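Local coordinates for selenium-binding protein (Sulfolobus tokodaii, PDB 2ECE) that is of unknown precise function but may bind selenium, and folds as a seven-bladed beta-propeller, at residues N40-I45 against Y68-L73; Y29-T35 against E72-W78; L309-L313 against N407-P411. All coordinates share one frame. Residues are numbered along the deposited sequence.

Interaction 1. Residues N40-I45 against Y68-L73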
loop_
_atom_site.group_PDB
_atom_site.type_symbol
_atom_site.label_atom_id
_atom_site.label_comp_id
_atom_site.label_asym_id
_atom_site.label_seq_id
_atom_site.Cartn_x
_atom_site.Cartn_y
_atom_site.Cartn_z
ATOM N N ASN A 40 -0.461 22.578 -11.756
ATOM C CA ASN A 40 -1.895 22.490 -11.996
ATOM C C ASN A 40 -2.268 21.522 -13.117
ATOM O O ASN A 40 -2.689 21.938 -14.197
ATOM C CB ASN A 40 -2.452 23.891 -12.289
ATOM C CG ASN A 40 -3.959 23.970 -12.120
ATOM O OD1 ASN A 40 -4.516 23.440 -11.156
ATOM N ND2 ASN A 40 -4.625 24.651 -13.047
ATOM N N ARG A 41 -2.103 20.227 -12.845
ATOM C CA ARG A 41 -2.429 19.153 -13.787
ATOM C C ARG A 41 -3.049 17.995 -13.018
ATOM O O ARG A 41 -2.719 17.762 -11.861
ATOM C CB ARG A 41 -1.182 18.621 -14.492
ATOM C CG ARG A 41 -0.605 19.493 -15.574
ATOM C CD ARG A 41 0.565 18.759 -16.212
ATOM N NE ARG A 41 1.535 19.667 -16.815
ATOM C CZ ARG A 41 2.758 19.303 -17.190
ATOM N NH1 ARG A 41 3.157 18.049 -17.020
ATOM N NH2 ARG A 41 3.586 20.190 -17.727
ATOM N N ALA A 42 -3.930 17.257 -13.676
ATOM C CA ALA A 42 -4.594 16.125 -13.045
ATOM C C ALA A 42 -3.636 14.976 -12.750
ATOM O O ALA A 42 -2.592 14.836 -13.392
ATOM C CB ALA A 42 -5.728 15.630 -13.934
ATOM N N ASP A 43 -3.987 14.165 -11.758
ATOM C CA ASP A 43 -3.181 13.000 -11.426
ATOM C C ASP A 43 -3.476 12.022 -12.565
ATOM O O ASP A 43 -4.339 12.297 -13.403
ATOM C CB ASP A 43 -3.608 12.429 -10.070
ATOM C CG ASP A 43 -3.331 13.389 -8.922
ATOM O OD1 ASP A 43 -2.631 14.402 -9.151
ATOM O OD2 ASP A 43 -3.794 13.130 -7.790
ATOM N N PHE A 44 -2.775 10.895 -12.607
ATOM C CA PHE A 44 -2.976 9.936 -13.687
ATOM C C PHE A 44 -2.423 8.559 -13.359
ATOM O O PHE A 44 -1.639 8.391 -12.428
ATOM C CB PHE A 44 -2.284 10.438 -14.964
ATOM C CG PHE A 44 -0.792 10.635 -14.808
ATOM C CD1 PHE A 44 0.106 9.642 -15.206
ATOM C CD2 PHE A 44 -0.285 11.816 -14.258
ATOM C CE1 PHE A 44 1.487 9.821 -15.066
ATOM C CE2 PHE A 44 1.090 12.006 -14.112
ATOM C CZ PHE A 44 1.984 11.002 -14.520
ATOM N N ILE A 45 -2.847 7.576 -14.144
ATOM C CA ILE A 45 -2.366 6.209 -13.994
ATOM C C ILE A 45 -1.386 6.023 -15.138
ATOM O O ILE A 45 -1.734 6.221 -16.305
ATOM C CB ILE A 45 -3.495 5.166 -14.147
ATOM C CG1 ILE A 45 -4.377 5.153 -12.895
ATOM C CG2 ILE A 45 -2.885 3.775 -14.393
ATOM C CD1 ILE A 45 -3.698 4.560 -11.667
ATOM N N TYR A 68 -10.180 15.436 -13.457
ATOM C CA TYR A 68 -10.153 16.459 -12.414
ATOM C C TYR A 68 -8.758 16.598 -11.827
ATOM O O TYR A 68 -7.910 15.720 -11.992
ATOM C CB TYR A 68 -11.131 16.141 -11.274
ATOM C CG TYR A 68 -12.568 15.959 -11.694
ATOM C CD1 TYR A 68 -13.065 14.698 -12.013
ATOM C CD2 TYR A 68 -13.436 17.051 -11.775
ATOM C CE1 TYR A 68 -14.390 14.522 -12.398
ATOM C CE2 TYR A 68 -14.765 16.888 -12.161
ATOM C CZ TYR A 68 -15.235 15.622 -12.470
ATOM O OH TYR A 68 -16.546 15.449 -12.843
ATOM N N ILE A 69 -8.539 17.697 -11.119
ATOM C CA ILE A 69 -7.256 17.975 -10.497
ATOM C C ILE A 69 -7.329 17.739 -8.986
ATOM O O ILE A 69 -8.405 17.784 -8.397
ATOM C CB ILE A 69 -6.828 19.435 -10.802
ATOM C CG1 ILE A 69 -6.494 19.560 -12.292
ATOM C CG2 ILE A 69 -5.639 19.834 -9.957
ATOM C CD1 ILE A 69 -6.381 20.986 -12.785
ATOM N N ASN A 70 -6.177 17.464 -8.381
ATOM C CA ASN A 70 -6.048 17.218 -6.943
ATOM C C ASN A 70 -6.810 16.033 -6.335
ATOM O O ASN A 70 -7.289 16.122 -5.207
ATOM C CB ASN A 70 -6.386 18.487 -6.150
ATOM C CG ASN A 70 -5.382 19.600 -6.383
ATOM O OD1 ASN A 70 -4.171 19.363 -6.444
ATOM N ND2 ASN A 70 -5.878 20.823 -6.502
ATOM N N ASP A 71 -6.915 14.924 -7.066
ATOM C CA ASP A 71 -7.590 13.730 -6.543
ATOM C C ASP A 71 -6.723 13.132 -5.436
ATOM O O ASP A 71 -7.233 12.614 -4.445
ATOM C CB ASP A 71 -7.745 12.653 -7.634
ATOM C CG ASP A 71 -8.955 12.876 -8.538
ATOM O OD1 ASP A 71 -10.100 12.916 -8.033
ATOM O OD2 ASP A 71 -8.762 12.987 -9.765
ATOM N N GLU A 72 -5.411 13.249 -5.641
ATOM C CA GLU A 72 -4.348 12.698 -4.797
ATOM C C GLU A 72 -4.455 11.186 -4.920
ATOM O O GLU A 72 -4.990 10.509 -4.039
ATOM C CB GLU A 72 -4.443 13.126 -3.323
ATOM C CG GLU A 72 -3.415 12.422 -2.372
ATOM C CD GLU A 72 -2.249 13.312 -1.891
ATOM O OE1 GLU A 72 -2.478 14.498 -1.569
ATOM O OE2 GLU A 72 -1.100 12.816 -1.809
ATOM N N LEU A 73 -3.983 10.665 -6.051
ATOM C CA LEU A 73 -3.992 9.222 -6.267
ATOM C C LEU A 73 -3.026 8.655 -5.254
ATOM O O LEU A 73 -2.094 9.353 -4.814
ATOM C CB LEU A 73 -3.535 8.856 -7.683
ATOM C CG LEU A 73 -4.507 9.187 -8.823
ATOM C CD1 LEU A 73 -4.185 8.333 -10.037
ATOM C CD2 LEU A 73 -5.938 8.915 -8.381
HETATM O O HOH W 1 -3.642 16.900 -9.513
HETATM O O HOH W 2 -6.440 14.412 -10.003
#

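Interaction 2. Residues Y29-T35 against E72-W78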
loop_
_atom_site.group_PDB
_atom_site.type_symbol
_atom_site.label_atom_id
_atom_site.label_comp_id
_atom_site.label_asym_id
_atom_site.label_seq_id
_atom_site.Cartn_x
_atom_site.Cartn_y
_atom_site.Cartn_z
ATOM N N TYR A 29 1.043 -0.866 -13.714
ATOM C CA TYR A 29 0.191 0.308 -13.663
ATOM C C TYR A 29 0.657 1.077 -12.433
ATOM O O TYR A 29 0.820 0.495 -11.362
ATOM C CB TYR A 29 -1.274 -0.119 -13.532
ATOM C CG TYR A 29 -1.769 -0.901 -14.733
ATOM C CD1 TYR A 29 -1.892 -0.292 -15.983
ATOM C CD2 TYR A 29 -2.109 -2.253 -14.620
ATOM C CE1 TYR A 29 -2.347 -1.008 -17.096
ATOM C CE2 TYR A 29 -2.565 -2.977 -15.725
ATOM C CZ TYR A 29 -2.684 -2.347 -16.959
ATOM O OH TYR A 29 -3.159 -3.048 -18.049
ATOM N N VAL A 30 0.887 2.378 -12.585
ATOM C CA VAL A 30 1.379 3.168 -11.465
ATOM C C VAL A 30 0.536 4.401 -11.178
ATOM O O VAL A 30 0.265 5.208 -12.071
ATOM C CB VAL A 30 2.838 3.605 -11.720
ATOM C CG1 VAL A 30 3.422 4.275 -10.479
ATOM C CG2 VAL A 30 3.676 2.387 -12.126
ATOM N N ALA A 31 0.124 4.545 -9.924
ATOM C CA ALA A 31 -0.667 5.699 -9.527
ATOM C C ALA A 31 0.295 6.881 -9.434
ATOM O O ALA A 31 1.236 6.858 -8.636
ATOM C CB ALA A 31 -1.324 5.445 -8.180
ATOM N N CYS A 32 0.067 7.900 -10.258
ATOM C CA CYS A 32 0.926 9.087 -10.268
ATOM C C CYS A 32 0.148 10.356 -9.933
ATOM O O CYS A 32 -1.028 10.469 -10.258
ATOM C CB CYS A 32 1.590 9.239 -11.638
ATOM S SG CYS A 32 2.749 7.903 -12.008
ATOM N N LEU A 33 0.814 11.322 -9.307
ATOM C CA LEU A 33 0.133 12.544 -8.917
ATOM C C LEU A 33 0.935 13.837 -9.072
ATOM O O LEU A 33 2.164 13.840 -9.009
ATOM C CB LEU A 33 -0.317 12.428 -7.459
ATOM C CG LEU A 33 0.822 12.160 -6.459
ATOM C CD1 LEU A 33 0.452 12.719 -5.099
ATOM C CD2 LEU A 33 1.098 10.660 -6.374
ATOM N N TYR A 34 0.209 14.931 -9.278
ATOM C CA TYR A 34 0.796 16.262 -9.379
ATOM C C TYR A 34 0.326 17.016 -8.134
ATOM O O TYR A 34 0.761 18.139 -7.862
ATOM C CB TYR A 34 0.318 16.972 -10.647
ATOM C CG TYR A 34 1.099 16.588 -11.887
ATOM C CD1 TYR A 34 2.454 16.909 -12.007
ATOM C CD2 TYR A 34 0.493 15.900 -12.937
ATOM C CE1 TYR A 34 3.182 16.552 -13.143
ATOM C CE2 TYR A 34 1.214 15.541 -14.077
ATOM C CZ TYR A 34 2.553 15.871 -14.171
ATOM O OH TYR A 34 3.265 15.529 -15.292
ATOM N N THR A 35 -0.570 16.381 -7.382
ATOM C CA THR A 35 -1.099 16.962 -6.156
ATOM C C THR A 35 0.067 17.182 -5.193
ATOM O O THR A 35 0.799 16.246 -4.869
ATOM C CB THR A 35 -2.131 16.024 -5.486
ATOM O OG1 THR A 35 -3.190 15.733 -6.404
ATOM C CG2 THR A 35 -2.723 16.681 -4.259
ATOM N N GLU A 72 -5.411 13.249 -5.641
ATOM C CA GLU A 72 -4.348 12.698 -4.797
ATOM C C GLU A 72 -4.455 11.186 -4.920
ATOM O O GLU A 72 -4.990 10.509 -4.039
ATOM C CB GLU A 72 -4.443 13.126 -3.323
ATOM C CG GLU A 72 -3.415 12.422 -2.372
ATOM C CD GLU A 72 -2.249 13.312 -1.891
ATOM O OE1 GLU A 72 -2.478 14.498 -1.569
ATOM O OE2 GLU A 72 -1.100 12.816 -1.809
ATOM N N LEU A 73 -3.983 10.665 -6.051
ATOM C CA LEU A 73 -3.992 9.222 -6.267
ATOM C C LEU A 73 -3.026 8.655 -5.254
ATOM O O LEU A 73 -2.094 9.353 -4.814
ATOM C CB LEU A 73 -3.535 8.856 -7.683
ATOM C CG LEU A 73 -4.507 9.187 -8.823
ATOM C CD1 LEU A 73 -4.185 8.333 -10.037
ATOM C CD2 LEU A 73 -5.938 8.915 -8.381
ATOM N N HIS A 74 -3.319 7.451 -4.780
ATOM C CA HIS A 74 -2.438 6.835 -3.792
ATOM C C HIS A 74 -2.399 5.301 -3.972
ATOM O O HIS A 74 -1.587 4.759 -4.716
ATOM C CB HIS A 74 -3.064 7.213 -2.474
ATOM C CG HIS A 74 -2.220 6.985 -1.265
ATOM N ND1 HIS A 74 -1.350 7.937 -0.783
ATOM C CD2 HIS A 74 -2.218 5.980 -0.358
ATOM C CE1 HIS A 74 -0.849 7.531 0.371
ATOM N NE2 HIS A 74 -1.359 6.345 0.651
ATOM N N HIS A 75 -3.471 4.676 -3.511
ATOM C CA HIS A 75 -3.597 3.218 -3.561
ATOM C C HIS A 75 -4.756 2.906 -4.502
ATOM O O HIS A 75 -5.668 3.718 -4.654
ATOM C CB HIS A 75 -3.916 2.625 -2.164
ATOM C CG HIS A 75 -2.711 2.386 -1.298
ATOM N ND1 HIS A 75 -1.500 3.012 -1.508
ATOM C CD2 HIS A 75 -2.543 1.605 -0.200
ATOM C CE1 HIS A 75 -0.639 2.626 -0.582
ATOM N NE2 HIS A 75 -1.247 1.772 0.223
ATOM N N PHE A 76 -4.697 1.755 -5.161
ATOM C CA PHE A 76 -5.775 1.326 -6.051
ATOM C C PHE A 76 -5.748 -0.191 -6.207
ATOM O O PHE A 76 -4.799 -0.848 -5.785
ATOM C CB PHE A 76 -5.708 2.017 -7.432
ATOM C CG PHE A 76 -4.509 1.643 -8.270
ATOM C CD1 PHE A 76 -3.248 2.145 -7.972
ATOM C CD2 PHE A 76 -4.654 0.803 -9.374
ATOM C CE1 PHE A 76 -2.139 1.819 -8.761
ATOM C CE2 PHE A 76 -3.551 0.466 -10.176
ATOM C CZ PHE A 76 -2.293 0.977 -9.865
ATOM N N GLY A 77 -6.790 -0.756 -6.800
ATOM C CA GLY A 77 -6.824 -2.197 -6.957
ATOM C C GLY A 77 -7.737 -2.661 -8.070
ATOM O O GLY A 77 -8.308 -1.847 -8.789
ATOM N N TRP A 78 -7.863 -3.975 -8.213
ATOM C CA TRP A 78 -8.711 -4.561 -9.248
ATOM C C TRP A 78 -10.138 -4.782 -8.781
ATOM O O TRP A 78 -10.393 -4.912 -7.586
ATOM C CB TRP A 78 -8.148 -5.910 -9.692
ATOM C CG TRP A 78 -6.781 -5.834 -10.279
ATOM C CD1 TRP A 78 -5.599 -6.069 -9.642
ATOM C CD2 TRP A 78 -6.458 -5.556 -11.642
ATOM N NE1 TRP A 78 -4.557 -5.963 -10.530
ATOM C CE2 TRP A 78 -5.057 -5.650 -11.766
ATOM C CE3 TRP A 78 -7.221 -5.238 -12.775
ATOM C CZ2 TRP A 78 -4.395 -5.439 -12.983
ATOM C CZ3 TRP A 78 -6.562 -5.028 -13.988
ATOM C CH2 TRP A 78 -5.163 -5.131 -14.077
#

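Interaction 3. Residues L309-L313 against N407-P411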
loop_
_atom_site.group_PDB
_atom_site.type_symbol
_atom_site.label_atom_id
_atom_site.label_comp_id
_atom_site.label_asym_id
_atom_site.label_seq_id
_atom_site.Cartn_x
_atom_site.Cartn_y
_atom_site.Cartn_z
ATOM N N LEU A 309 19.473 18.308 7.424
ATOM C CA LEU A 309 18.192 17.795 7.903
ATOM C C LEU A 309 17.045 18.750 7.592
ATOM O O LEU A 309 17.210 19.965 7.650
ATOM C CB LEU A 309 18.249 17.597 9.418
ATOM C CG LEU A 309 18.396 16.208 10.039
ATOM C CD1 LEU A 309 19.404 15.367 9.282
ATOM C CD2 LEU A 309 18.811 16.380 11.493
ATOM N N PRO A 310 15.864 18.210 7.252
ATOM C CA PRO A 310 14.728 19.088 6.955
ATOM C C PRO A 310 14.245 19.697 8.271
ATOM O O PRO A 310 14.454 19.115 9.336
ATOM C CB PRO A 310 13.711 18.133 6.330
ATOM C CG PRO A 310 14.011 16.837 7.023
ATOM C CD PRO A 310 15.521 16.802 6.990
ATOM N N GLU A 311 13.604 20.859 8.194
ATOM C CA GLU A 311 13.126 21.570 9.384
ATOM C C GLU A 311 12.448 20.706 10.452
ATOM O O GLU A 311 12.756 20.827 11.636
ATOM C CB GLU A 311 12.175 22.698 8.967
ATOM C CG GLU A 311 12.178 23.900 9.906
ATOM C CD GLU A 311 13.533 24.598 9.956
ATOM O OE1 GLU A 311 14.070 24.940 8.876
ATOM O OE2 GLU A 311 14.060 24.806 11.070
ATOM N N ILE A 312 11.535 19.834 10.037
ATOM C CA ILE A 312 10.814 18.988 10.981
ATOM C C ILE A 312 11.717 18.042 11.781
ATOM O O ILE A 312 11.353 17.612 12.877
ATOM C CB ILE A 312 9.711 18.176 10.250
ATOM C CG1 ILE A 312 8.774 17.524 11.267
ATOM C CG2 ILE A 312 10.342 17.136 9.341
ATOM C CD1 ILE A 312 7.463 17.038 10.658
ATOM N N LEU A 313 12.894 17.731 11.245
ATOM C CA LEU A 313 13.822 16.830 11.926
ATOM C C LEU A 313 15.007 17.504 12.621
ATOM O O LEU A 313 15.704 16.864 13.402
ATOM C CB LEU A 313 14.370 15.786 10.945
ATOM C CG LEU A 313 13.414 14.715 10.405
ATOM C CD1 LEU A 313 14.182 13.745 9.524
ATOM C CD2 LEU A 313 12.772 13.970 11.564
ATOM N N ASN A 407 6.540 17.104 1.041
ATOM C CA ASN A 407 7.046 18.461 1.139
ATOM C C ASN A 407 7.701 18.812 2.469
ATOM O O ASN A 407 8.494 19.748 2.536
ATOM C CB ASN A 407 5.922 19.447 0.821
ATOM C CG ASN A 407 5.427 19.316 -0.614
ATOM O OD1 ASN A 407 6.061 18.653 -1.445
ATOM N ND2 ASN A 407 4.294 19.950 -0.915
ATOM N N GLN A 408 7.392 18.062 3.520
ATOM C CA GLN A 408 7.989 18.326 4.825
ATOM C C GLN A 408 9.320 17.611 4.995
ATOM O O GLN A 408 10.287 18.189 5.495
ATOM C CB GLN A 408 7.061 17.878 5.947
ATOM C CG GLN A 408 5.797 18.681 6.081
ATOM C CD GLN A 408 4.913 18.131 7.172
ATOM O OE1 GLN A 408 4.340 17.049 7.033
ATOM N NE2 GLN A 408 4.808 18.861 8.276
ATOM N N PHE A 409 9.364 16.345 4.589
ATOM C CA PHE A 409 10.583 15.560 4.717
ATOM C C PHE A 409 11.561 15.701 3.555
ATOM O O PHE A 409 12.752 15.440 3.709
ATOM C CB PHE A 409 10.242 14.085 4.948
ATOM C CG PHE A 409 9.643 13.814 6.304
ATOM C CD1 PHE A 409 8.268 13.928 6.515
ATOM C CD2 PHE A 409 10.465 13.489 7.382
ATOM C CE1 PHE A 409 7.721 13.721 7.785
ATOM C CE2 PHE A 409 9.931 13.280 8.656
ATOM C CZ PHE A 409 8.553 13.396 8.858
ATOM N N TYR A 410 11.052 16.103 2.395
ATOM C CA TYR A 410 11.879 16.310 1.205
ATOM C C TYR A 410 11.380 17.624 0.613
ATOM O O TYR A 410 10.784 17.655 -0.465
ATOM C CB TYR A 410 11.702 15.147 0.218
ATOM C CG TYR A 410 12.270 13.844 0.747
ATOM C CD1 TYR A 410 13.645 13.598 0.724
ATOM C CD2 TYR A 410 11.446 12.902 1.359
ATOM C CE1 TYR A 410 14.181 12.453 1.307
ATOM C CE2 TYR A 410 11.972 11.752 1.946
ATOM C CZ TYR A 410 13.339 11.538 1.921
ATOM O OH TYR A 410 13.865 10.428 2.542
ATOM N N PRO A 411 11.627 18.737 1.327
ATOM C CA PRO A 411 11.220 20.089 0.935
ATOM C C PRO A 411 11.783 20.612 -0.377
ATOM O O PRO A 411 11.216 21.527 -0.968
ATOM C CB PRO A 411 11.650 20.929 2.134
ATOM C CG PRO A 411 12.899 20.245 2.562
ATOM C CD PRO A 411 12.486 18.789 2.526
HETATM O O HOH W 3 10.093 20.251 7.263
#

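Interaction 1. Residues N40-I45 against Y68-L73
In a beta-propeller, the chain leaving the outer strand of one blade must return toward the propeller axis to start the next, and backbone amides along that return need acceptors. Here the return is residues 68-73, which follow strand 60-65 and lead to the next blade; residues 40-45, which lead into strand 44-49, supply acceptors directly through Asp43 and otherwise by way of two waters. Four successive amides, Asn70 to Leu73, are all satisfied. Asp43 takes two of them with one carboxylate oxygen: OD2 accepts from Leu73 N at 3.0 Å and, in a weak bond of poor angle, from Glu72 N at 2.7 Å. The same oxygen pairs with Thr35 OG1, while OD1 serves Tyr34 N, so this carboxylate also holds the loop before its own strand. The remaining two amides use water. Water 1 accepts from Asn70 N (2.8 Å) and donates to Arg41 O and Asp43 OD1, each 2.7 Å away. Water 2 has four partners, accepting from Asp43 N and Asp71 N and donating to Tyr68 O and Asp71 OD2. The Asp71 carboxylate is further engaged by Tyr109 through OD2 and by Arg107 and Ser105 through OD1, in the next blade. Positive phi angles at Asn70 and Glu72 help bend the segment around the Asp43 carboxylate. Apolar contacts border this polar centre: Ile69 CG1 lies 4.3 Å from Ala42 CB on the exposed side, and deeper in, Leu73 CD1 meets Ile45 CD1 at 4.1 Å.

Interaction 2. Residues Y29-T35 against E72-W78
Two neighbouring propeller blades meet where residues 29-35, mostly strand 27-33, pack against residues 72-78, the lead-in to strand 77-78. End to end the two run 160° apart, and the contact is made largely by side chains. Strand alternation directs Tyr29, Ala31 and Leu33 toward the partner, with Val30 and Cys32 turned away. Among the apolar contacts, Ala31 CB sits between Leu73 CB (4.1 Å) and Phe76 CE1 (3.8 Å), and Phe76 CZ reaches Tyr29 CB at 4.0 Å. The small methyl of Ala31, its CB also 3.5 Å from His74 O, is consistent with the close approach, 5.8 Å between Ala31 CA and Leu73 CA. Tyr29 O lies at the edge of the Phe76 ring, 3.5 Å from CZ. The aromatic pair, Tyr29 with the six-membered ring of Trp78, is oblique, centroids 6.0 Å apart. Polar groups gather at the far end, where Thr35 CG2 touches Glu72 OE1 (3.5 Å); Thr35 OG1 bonds Asp43, whereas Glu72 turns to Ser403 and Arg104. Packing of one blade's strand against the lead-in to the next blade's inner strand is the usual blade-to-blade interface; here strand 443-449, whose Gln446 and Arg448 hold the Phe76 backbone, also gives the first blade the "Velcro" closure characteristic of beta-propellers.

Interaction 3. Residues L309-L313 against N407-P411
This is a small, partly buried apolar contact between a loop and the C-terminal end of helix 403-409 in the beta-propeller, joining blades that are not neighbours. Residues 309-313 belong to the connection between strands 291-304 and 318-319; residues 407-411 end the helix, inserted between strands 394-398 and 417-423, and the blade that runs from strand 326-328 to strand 357-363 intervenes in the chain. The first segment makes a beta turn close to type I, closed by Leu313 N donating to Pro310 O at 2.8 Å, which brings Pro310, Ile312 and Leu313 to bear on the helix end. Ile312 CG2 makes a CH-pi contact with one face of Phe409, 4.1 Å from the ring centroid, and Leu313 CD2 adds a contact with Phe409 CE2 at 4.1 Å. Pro310 CB meets Pro411 CD at 4.0 Å, just past the point where Tyr410 leaves helical geometry. Gln408 turns its amide oxygen to Leu217 N. Its backbone carbonyl is linked to the turn through water 3, which donates to Gln408 O at 2.7 Å and accepts from Ile312 N at 3.2 Å.

From the N terminus, strand 27-33 opens interaction 2 and residues 40-45 open interaction 1; the return segment then closes interaction 1 at 68-73 and interaction 2 at 72-78. Interaction 1 is therefore nested within the larger loop, apart from the shared Glu72 and Leu73, and the two touch directly: Phe44 O lies 2.8 Å from Cys32 N, a probable hydrogen bond. Together they tie the N-terminal strands to the following blade. Interaction 3 comes later, in series, its centre about 24 and 23 Å from those of interactions 1 and 2, and closes a 93-residue loop between later blades. Helix 403-409 connects the regions, since Ser403 bonds Glu72 and Asn407 bonds Gly36.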